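Local coordinates for protein 1,3,6,8-tetrahydroxynaphthalene synthase (Streptomyces coelicolor, PDB 1U0M) that condenses five malonyl-CoA units into a pentaketide and cyclises it to 1,3,6,8-tetrahydroxynaphthalene, a type III polyketide synthase product feeding melanin and naphthoquinone biosynthesis, at residues 48-53 with 189-194; 179-184 with 238-243; 38-43 with 185-190. All blocks are in the same frame, centred on the assembly; numbering follows the deposited sequence.

Contact 1 of 3, residues 48-53 with 189-194; sequences RLIENT and SLLCNG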
loop_
_atom_site.group_PDB
_atom_site.type_symbol
_atom_site.label_atom_id
_atom_site.label_comp_id
_atom_site.label_asym_id
_atom_site.label_seq_id
_atom_site.Cartn_x
_atom_site.Cartn_y
_atom_site.Cartn_z
ATOM N N ARG A 48 -1.910 35.358 -5.796
ATOM C CA ARG A 48 -1.280 35.438 -7.111
ATOM C C ARG A 48 -0.863 34.055 -7.587
ATOM O O ARG A 48 -1.135 33.661 -8.728
ATOM C CB ARG A 48 -0.050 36.368 -7.060
ATOM C CG ARG A 48 0.769 36.414 -8.367
ATOM C CD ARG A 48 1.798 37.561 -8.367
ATOM N NE ARG A 48 2.866 37.339 -7.398
ATOM C CZ ARG A 48 3.864 36.481 -7.571
ATOM N NH1 ARG A 48 3.949 35.767 -8.684
ATOM N NH2 ARG A 48 4.765 36.316 -6.620
ATOM N N LEU A 49 -0.183 33.333 -6.703
ATOM C CA LEU A 49 0.294 31.982 -6.981
ATOM C C LEU A 49 -0.867 31.089 -7.392
ATOM O O LEU A 49 -0.804 30.381 -8.397
ATOM C CB LEU A 49 0.979 31.412 -5.736
ATOM C CG LEU A 49 2.445 31.821 -5.505
ATOM C CD1 LEU A 49 2.604 33.316 -5.660
ATOM C CD2 LEU A 49 2.889 31.384 -4.121
ATOM N N ILE A 50 -1.936 31.138 -6.612
ATOM C CA ILE A 50 -3.106 30.336 -6.915
ATOM C C ILE A 50 -3.650 30.701 -8.286
ATOM O O ILE A 50 -3.826 29.843 -9.149
ATOM C CB ILE A 50 -4.200 30.546 -5.851
ATOM C CG1 ILE A 50 -3.742 29.934 -4.521
ATOM C CG2 ILE A 50 -5.503 29.900 -6.310
ATOM C CD1 ILE A 50 -4.674 30.187 -3.373
ATOM N N GLU A 51 -3.887 31.987 -8.503
ATOM C CA GLU A 51 -4.431 32.406 -9.778
ATOM C C GLU A 51 -3.587 31.999 -10.979
ATOM O O GLU A 51 -4.128 31.592 -12.003
ATOM C CB GLU A 51 -4.663 33.915 -9.789
ATOM C CG GLU A 51 -5.649 34.310 -10.865
ATOM C CD GLU A 51 -6.232 35.691 -10.678
ATOM O OE1 GLU A 51 -7.302 35.948 -11.266
ATOM O OE2 GLU A 51 -5.632 36.519 -9.959
ATOM N N ASN A 52 -2.267 32.099 -10.852
ATOM C CA ASN A 52 -1.355 31.738 -11.941
ATOM C C ASN A 52 -1.429 30.271 -12.292
ATOM O O ASN A 52 -1.033 29.855 -13.383
ATOM C CB ASN A 52 0.088 32.074 -11.568
ATOM C CG ASN A 52 0.392 33.547 -11.709
ATOM O OD1 ASN A 52 1.460 33.997 -11.310
ATOM N ND2 ASN A 52 -0.544 34.307 -12.283
ATOM N N THR A 53 -1.922 29.486 -11.350
ATOM C CA THR A 53 -2.052 28.057 -11.537
ATOM C C THR A 53 -2.937 27.696 -12.743
ATOM O O THR A 53 -2.774 26.629 -13.343
ATOM C CB THR A 53 -2.592 27.436 -10.233
ATOM O OG1 THR A 53 -1.529 26.741 -9.560
ATOM C CG2 THR A 53 -3.738 26.523 -10.503
ATOM N N SER A 189 0.513 25.801 2.113
ATOM C CA SER A 189 -0.791 25.199 2.385
ATOM C C SER A 189 -1.851 25.917 1.565
ATOM O O SER A 189 -2.629 25.283 0.858
ATOM C CB SER A 189 -1.124 25.301 3.878
ATOM O OG SER A 189 -0.153 24.618 4.644
ATOM N N LEU A 190 -1.872 27.248 1.680
ATOM C CA LEU A 190 -2.809 28.077 0.938
ATOM C C LEU A 190 -2.782 27.737 -0.550
ATOM O O LEU A 190 -3.823 27.662 -1.198
ATOM C CB LEU A 190 -2.463 29.543 1.136
ATOM C CG LEU A 190 -2.995 30.190 2.415
ATOM C CD1 LEU A 190 -2.660 29.369 3.630
ATOM C CD2 LEU A 190 -2.411 31.579 2.507
ATOM N N LEU A 191 -1.588 27.536 -1.090
ATOM C CA LEU A 191 -1.445 27.180 -2.486
ATOM C C LEU A 191 -2.223 25.901 -2.724
ATOM O O LEU A 191 -3.154 25.869 -3.517
ATOM C CB LEU A 191 0.022 26.932 -2.819
ATOM C CG LEU A 191 0.705 27.953 -3.718
ATOM C CD1 LEU A 191 0.019 27.942 -5.083
ATOM C CD2 LEU A 191 0.623 29.335 -3.066
ATOM N N CYS A 192 -1.825 24.853 -2.007
ATOM C CA CYS A 192 -2.438 23.544 -2.115
ATOM C C CYS A 192 -3.949 23.581 -2.011
ATOM O O CYS A 192 -4.627 22.836 -2.714
ATOM C CB CYS A 192 -1.850 22.595 -1.070
ATOM S SG CYS A 192 -0.133 22.110 -1.423
ATOM N N ASN A 193 -4.481 24.456 -1.166
ATOM C CA ASN A 193 -5.921 24.549 -1.029
ATOM C C ASN A 193 -6.617 25.077 -2.290
ATOM O O ASN A 193 -7.838 24.942 -2.427
ATOM C CB ASN A 193 -6.286 25.420 0.178
ATOM C CG ASN A 193 -5.845 24.806 1.499
ATOM O OD1 ASN A 193 -5.452 23.633 1.561
ATOM N ND2 ASN A 193 -5.914 25.597 2.565
ATOM N N GLY A 194 -5.857 25.673 -3.213
ATOM C CA GLY A 194 -6.472 26.176 -4.436
ATOM C C GLY A 194 -6.200 25.273 -5.628
ATOM O O GLY A 194 -6.731 25.480 -6.725
#

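Contact 2 of 3, residues 179-184 with 238-243; sequences CYQPTD and GFHFLL. With GOL (glycerol), chain D.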
loop_
_atom_site.group_PDB
_atom_site.type_symbol
_atom_site.label_atom_id
_atom_site.label_comp_id
_atom_site.label_asym_id
_atom_site.label_seq_id
_atom_site.Cartn_x
_atom_site.Cartn_y
_atom_site.Cartn_z
ATOM N N CYS A 179 -8.816 16.375 3.065
ATOM C CA CYS A 179 -7.544 16.565 3.729
ATOM C C CYS A 179 -7.326 18.048 3.944
ATOM O O CYS A 179 -6.228 18.479 4.234
ATOM C CB CYS A 179 -6.406 15.955 2.907
ATOM S SG CYS A 179 -6.368 14.136 2.968
ATOM N N TYR A 180 -8.391 18.832 3.807
ATOM C CA TYR A 180 -8.306 20.277 4.026
ATOM C C TYR A 180 -8.116 20.517 5.523
ATOM O O TYR A 180 -8.897 20.012 6.333
ATOM C CB TYR A 180 -9.590 20.970 3.554
ATOM C CG TYR A 180 -9.669 22.426 3.964
ATOM C CD1 TYR A 180 -8.735 23.365 3.493
ATOM C CD2 TYR A 180 -10.634 22.857 4.867
ATOM C CE1 TYR A 180 -8.767 24.691 3.928
ATOM C CE2 TYR A 180 -10.676 24.171 5.305
ATOM C CZ TYR A 180 -9.741 25.083 4.837
ATOM O OH TYR A 180 -9.768 26.370 5.309
ATOM N N GLN A 181 -7.088 21.285 5.887
ATOM C CA GLN A 181 -6.787 21.576 7.292
ATOM C C GLN A 181 -6.772 23.071 7.590
ATOM O O GLN A 181 -5.747 23.741 7.405
ATOM C CB GLN A 181 -5.422 21.003 7.678
ATOM C CG GLN A 181 -5.196 19.558 7.293
ATOM C CD GLN A 181 -5.923 18.556 8.179
ATOM O OE1 GLN A 181 -5.933 17.370 7.877
ATOM N NE2 GLN A 181 -6.507 19.023 9.276
ATOM N N PRO A 182 -7.895 23.608 8.094
ATOM C CA PRO A 182 -8.019 25.034 8.425
ATOM C C PRO A 182 -6.806 25.561 9.182
ATOM O O PRO A 182 -6.414 26.723 9.026
ATOM C CB PRO A 182 -9.278 25.077 9.280
ATOM C CG PRO A 182 -10.088 23.973 8.732
ATOM C CD PRO A 182 -9.086 22.871 8.549
ATOM N N THR A 183 -6.219 24.691 9.995
ATOM C CA THR A 183 -5.051 25.027 10.799
ATOM C C THR A 183 -3.759 25.321 10.031
ATOM O O THR A 183 -2.923 26.079 10.512
ATOM C CB THR A 183 -4.753 23.904 11.812
ATOM O OG1 THR A 183 -4.547 22.676 11.110
ATOM C CG2 THR A 183 -5.912 23.729 12.773
ATOM N N ASP A 184 -3.570 24.705 8.863
ATOM C CA ASP A 184 -2.364 24.935 8.069
ATOM C C ASP A 184 -2.449 26.345 7.465
ATOM O O ASP A 184 -3.247 26.596 6.554
ATOM C CB ASP A 184 -2.240 23.867 6.972
ATOM C CG ASP A 184 -1.877 22.484 7.530
ATOM O OD1 ASP A 184 -1.894 21.485 6.775
ATOM O OD2 ASP A 184 -1.562 22.395 8.728
ATOM N N GLY A 238 -5.597 14.494 11.179
ATOM C CA GLY A 238 -5.542 13.779 9.925
ATOM C C GLY A 238 -4.248 13.984 9.186
ATOM O O GLY A 238 -3.188 14.115 9.796
ATOM N N PHE A 239 -4.343 14.026 7.863
ATOM C CA PHE A 239 -3.168 14.187 7.032
ATOM C C PHE A 239 -2.953 15.626 6.602
ATOM O O PHE A 239 -3.828 16.234 5.974
ATOM C CB PHE A 239 -3.279 13.287 5.793
ATOM C CG PHE A 239 -3.447 11.830 6.118
ATOM C CD1 PHE A 239 -2.830 11.279 7.241
ATOM C CD2 PHE A 239 -4.204 11.000 5.296
ATOM C CE1 PHE A 239 -2.966 9.931 7.537
ATOM C CE2 PHE A 239 -4.345 9.653 5.583
ATOM C CZ PHE A 239 -3.727 9.112 6.704
ATOM N N HIS A 240 -1.787 16.160 6.959
ATOM C CA HIS A 240 -1.400 17.518 6.601
ATOM C C HIS A 240 -0.347 17.408 5.493
ATOM O O HIS A 240 0.751 16.891 5.699
ATOM C CB HIS A 240 -0.808 18.263 7.816
ATOM C CG HIS A 240 -1.794 18.517 8.914
ATOM N ND1 HIS A 240 -2.433 17.499 9.594
ATOM C CD2 HIS A 240 -2.223 19.672 9.479
ATOM C CE1 HIS A 240 -3.206 18.018 10.532
ATOM N NE2 HIS A 240 -3.097 19.335 10.483
ATOM N N PHE A 241 -0.701 17.894 4.315
ATOM C CA PHE A 241 0.169 17.834 3.159
ATOM C C PHE A 241 1.269 18.899 3.164
ATOM O O PHE A 241 0.998 20.086 3.328
ATOM C CB PHE A 241 -0.672 17.969 1.885
ATOM C CG PHE A 241 0.084 17.667 0.632
ATOM C CD1 PHE A 241 0.663 16.416 0.444
ATOM C CD2 PHE A 241 0.226 18.630 -0.363
ATOM C CE1 PHE A 241 1.375 16.122 -0.722
ATOM C CE2 PHE A 241 0.943 18.339 -1.537
ATOM C CZ PHE A 241 1.511 17.089 -1.710
ATOM N N LEU A 242 2.508 18.456 2.966
ATOM C CA LEU A 242 3.662 19.348 2.941
ATOM C C LEU A 242 4.363 19.260 1.590
ATOM O O LEU A 242 4.786 18.179 1.146
ATOM C CB LEU A 242 4.651 18.983 4.051
ATOM C CG LEU A 242 4.351 19.416 5.491
ATOM C CD1 LEU A 242 2.990 18.926 5.943
ATOM C CD2 LEU A 242 5.427 18.859 6.393
ATOM N N LEU A 243 4.477 20.405 0.935
ATOM C CA LEU A 243 5.116 20.482 -0.365
ATOM C C LEU A 243 6.207 21.554 -0.317
ATOM O O LEU A 243 5.915 22.750 -0.203
ATOM C CB LEU A 243 4.067 20.826 -1.414
ATOM C CG LEU A 243 4.456 20.770 -2.887
ATOM C CD1 LEU A 243 4.917 19.372 -3.281
ATOM C CD2 LEU A 243 3.247 21.195 -3.692
HETATM C C1 GOL D . -4.089 22.146 4.479
HETATM O O1 GOL D . -5.384 22.248 3.872
HETATM C C2 GOL D . -3.366 21.044 3.724
HETATM O O2 GOL D . -1.962 21.345 3.812
HETATM C C3 GOL D . -3.709 19.728 4.366
HETATM O O3 GOL D . -3.117 18.587 3.751
#

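Contact 3 of 3, residues 38-43 with 185-190; sequences TDHPQL and LGVGSL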
loop_
_atom_site.group_PDB
_atom_site.type_symbol
_atom_site.label_atom_id
_atom_site.label_comp_id
_atom_site.label_asym_id
_atom_site.label_seq_id
_atom_site.Cartn_x
_atom_site.Cartn_y
_atom_site.Cartn_z
ATOM N N THR A 38 -7.612 37.286 5.472
ATOM C CA THR A 38 -7.407 38.723 5.330
ATOM C C THR A 38 -6.179 39.293 6.058
ATOM O O THR A 38 -5.544 40.232 5.577
ATOM C CB THR A 38 -8.652 39.500 5.796
ATOM O OG1 THR A 38 -8.326 40.890 5.889
ATOM C CG2 THR A 38 -9.127 39.005 7.152
ATOM N N ASP A 39 -5.836 38.727 7.208
ATOM C CA ASP A 39 -4.693 39.226 7.964
ATOM C C ASP A 39 -3.375 38.561 7.612
ATOM O O ASP A 39 -2.318 39.013 8.043
ATOM C CB ASP A 39 -4.953 39.069 9.459
ATOM C CG ASP A 39 -6.079 39.953 9.944
ATOM O OD1 ASP A 39 -6.599 39.707 11.053
ATOM O OD2 ASP A 39 -6.442 40.903 9.217
ATOM N N HIS A 40 -3.429 37.494 6.822
ATOM C CA HIS A 40 -2.209 36.793 6.462
ATOM C C HIS A 40 -1.219 37.702 5.744
ATOM O O HIS A 40 -1.516 38.238 4.678
ATOM C CB HIS A 40 -2.513 35.580 5.584
ATOM C CG HIS A 40 -1.359 34.639 5.460
ATOM N ND1 HIS A 40 -0.146 35.019 4.926
ATOM C CD2 HIS A 40 -1.201 33.360 5.876
ATOM C CE1 HIS A 40 0.710 34.018 5.024
ATOM N NE2 HIS A 40 0.096 33.000 5.598
ATOM N N PRO A 41 -0.020 37.877 6.323
ATOM C CA PRO A 41 1.074 38.707 5.801
ATOM C C PRO A 41 1.538 38.373 4.380
ATOM O O PRO A 41 2.082 39.223 3.676
ATOM C CB PRO A 41 2.183 38.488 6.824
ATOM C CG PRO A 41 1.409 38.306 8.107
ATOM C CD PRO A 41 0.307 37.371 7.671
ATOM N N GLN A 42 1.340 37.131 3.960
ATOM C CA GLN A 42 1.759 36.730 2.625
ATOM C C GLN A 42 0.555 36.489 1.728
ATOM O O GLN A 42 0.661 35.830 0.695
ATOM C CB GLN A 42 2.606 35.468 2.713
ATOM C CG GLN A 42 3.922 35.665 3.441
ATOM C CD GLN A 42 5.090 35.633 2.490
ATOM O OE1 GLN A 42 5.537 34.564 2.071
ATOM N NE2 GLN A 42 5.581 36.806 2.118
ATOM N N LEU A 43 -0.588 37.037 2.134
ATOM C CA LEU A 43 -1.836 36.890 1.393
ATOM C C LEU A 43 -1.759 37.239 -0.103
ATOM O O LEU A 43 -2.103 36.416 -0.948
ATOM C CB LEU A 43 -2.937 37.723 2.057
ATOM C CG LEU A 43 -4.309 37.685 1.375
ATOM C CD1 LEU A 43 -4.926 36.313 1.551
ATOM C CD2 LEU A 43 -5.213 38.752 1.987
ATOM N N LEU A 185 -1.623 27.255 7.983
ATOM C CA LEU A 185 -1.617 28.650 7.546
ATOM C C LEU A 185 -0.421 29.110 6.720
ATOM O O LEU A 185 -0.319 30.293 6.412
ATOM C CB LEU A 185 -1.756 29.574 8.759
ATOM C CG LEU A 185 -2.995 29.428 9.646
ATOM C CD1 LEU A 185 -2.856 30.378 10.828
ATOM C CD2 LEU A 185 -4.278 29.727 8.850
ATOM N N GLY A 186 0.491 28.205 6.373
ATOM C CA GLY A 186 1.630 28.606 5.556
ATOM C C GLY A 186 1.199 28.833 4.107
ATOM O O GLY A 186 0.229 28.218 3.661
ATOM N N VAL A 187 1.906 29.696 3.368
ATOM C CA VAL A 187 1.545 29.969 1.973
ATOM C C VAL A 187 1.535 28.696 1.135
ATOM O O VAL A 187 0.781 28.595 0.178
ATOM C CB VAL A 187 2.502 31.008 1.288
ATOM C CG1 VAL A 187 2.509 32.292 2.074
ATOM C CG2 VAL A 187 3.906 30.445 1.163
ATOM N N GLY A 188 2.385 27.734 1.478
ATOM C CA GLY A 188 2.388 26.486 0.736
ATOM C C GLY A 188 1.015 25.836 0.885
ATOM O O GLY A 188 0.405 25.395 -0.091
ATOM N N SER A 189 0.513 25.801 2.113
ATOM C CA SER A 189 -0.791 25.199 2.385
ATOM C C SER A 189 -1.851 25.917 1.565
ATOM O O SER A 189 -2.629 25.283 0.858
ATOM C CB SER A 189 -1.124 25.301 3.878
ATOM O OG SER A 189 -0.153 24.618 4.644
ATOM N N LEU A 190 -1.872 27.248 1.680
ATOM C CA LEU A 190 -2.809 28.077 0.938
ATOM C C LEU A 190 -2.782 27.737 -0.550
ATOM O O LEU A 190 -3.823 27.662 -1.198
ATOM C CB LEU A 190 -2.463 29.543 1.136
ATOM C CG LEU A 190 -2.995 30.190 2.415
ATOM C CD1 LEU A 190 -2.660 29.369 3.630
ATOM C CD2 LEU A 190 -2.411 31.579 2.507
#

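Contact 1 of 3, residues 48-53 with 189-194
Two helices pack here within the N-terminal half of the thiolase-type fold of this chalcone/stilbene synthase relative: helix 43-52 lies beside helix 187-195. Their short axes run in broadly the same direction, 30° apart, and approach to 9.1 Å, with the CA atoms of I50 and L191 the nearest pair. The separation is bridged by aliphatic side chains, those of L49, I50 and L191.

L49 and L191 cross at about a right angle. The CD2 branch of L191 strikes the CD2 branch of L49 at 3.2 Å and also presses on L49 CB at 3.4 Å, both tighter than usual for carbon pairs. The other branch of L191, CD1, turns in over the L49 backbone and comes to 4.0 Å from the I50 N atom. The chi1 of L191, -110°, is far from a staggered value, which together with the short carbon pairs is consistent with strained packing. An alanine at L191 would remove both branches and probably leave L49 and the flank of I50 poorly packed against this helix.

I50, whose CG1 lies anti to its carbonyl carbon, sends an extended chain (chi2 175°) across to the neighbouring helix, where CD1 rests 3.4 Å from L190 O. The buried side chain of I50 also touches M26, T29 and L30 of helix 26-37, so it is a point where three helices converge, while R283 of helix 281-291 touches L191 and T53. One turn further along helix 187-195, I50 CG2 faces bare backbone, 4.3 Å from the CA of G194; a beta carbon on G194 would come within 2.8 Å of that methyl, a clash that glycine avoids.

Contact 2 of 3, residues 179-184 with 238-243
The loop between strand 167-175 and helix 187-195 packs here on strand 238-243 of a two-stranded antiparallel hairpin, joining the N- and C-terminal halves of a thiolase-type fold. At C179, SG meets F239 near the edge of its ring and reaches F239 CB at 4.3 Å; this cysteine side chain is about 11 Å from that of C146, the active-site residue inferred by similarity. F239 stacks on F117 of the second subunit, so the strand also reaches the dimer interface.

Y180 turns away from the strand, its hydroxyl hydrogen-bonded to R36. Q181 begins a type I turn that closes at D184, and its side chain bends at chi2 so that the amide lies over one face of H240, the two planes only 11° apart. Its CG sits 3.8 Å from the centroid of the H240 ring, 13° off the normal, a CH-pi contact. A glycerol, probably from the crystallisation liquor, lies between the loop and the strand: Q181 N donates to glycerol O1 at 2.8 Å, and F241 N donates to glycerol O3 at 2.6 Å.

T183 OG1 stands at the edge of the same imidazole, 3.7 Å from H240 NE2. D184 brings its carboxylate to the same ring, its plane 55° from that of the imidazole. One oxygen, OD1, accepts a bond from glycerol O2; the other, OD2, lies in the H240 ring plane, 2.9 Å from H240 CD2.

Contact 3 of 3, residues 38-43 with 185-190
Hydrogen bonds set the position of H40, the residue that opens the type I turn H40-L43 between helix 26-37 and helix 43-52. Its CG lies anti to the backbone N, which swings the imidazole toward the start of helix 187-195. There H40 NE2 donates to L185 O at 2.9 Å. The oxygen is met almost end-on, with a C=O...N angle of 176°, but the bond is bent at the hydrogen to 132°. At the other nitrogen, H40 ND1 accepts from Q42 N at 2.8 Å, and both partners lie close to the ring plane. Bonded at its two nitrogens in this way, one as donor and one as acceptor, the ring has its rotation fixed, a pattern consistent with a neutral imidazole whose proton is on NE2. Within the turn, L43 N bonds to H40 O at 3.0 Å.

L190 packs on the ring face, approaching H40 tip to tip, and its CD2 methyl lies 4.3 Å from the ring centroid and 22° off the normal, a CH-pi contact offset toward the rim beside H40 CD2.

Van der Waals packing centres on V187, whose CG1 is pressed to 3.2 Å from Q42 CB, while the bent Q42 chain also brings its OE1 near that methyl. The same V187 CG1 comes within 3.9 Å of H40 CE1, approaching the ring obliquely.

Two helix starts are thereby brought together at the protein surface: Q42 is the N-cap of helix 43-52 and G186 that of helix 187-195. This corner belongs to the N-terminal part of the thiolase-like chalcone/stilbene synthase fold, away from the active-site cysteine inferred by similarity. Helix 26-37 completes it, since its H37 touches both L43 and L185.

Read from the N terminus, residues 38-43 open contact 3 and residues 48-53 open contact 1. The chain then runs to 179-184, which opens contact 2 just before the other two close: contact 3 at 185-190 and contact 1 at 189-194, overlapping at S189 and L190. Contact 2 closes last, at 238-243, so its loop crosses both of the others. Contacts 1 and 3 fasten helix 187-195 to helix 43-52 and to the turn preceding it, whereas contact 2 ties the approach to helix 187-195 to the hairpin strand 238-243. Direct packing of D184 on S189 and F241 on C192 makes the three sites continuous around one helix.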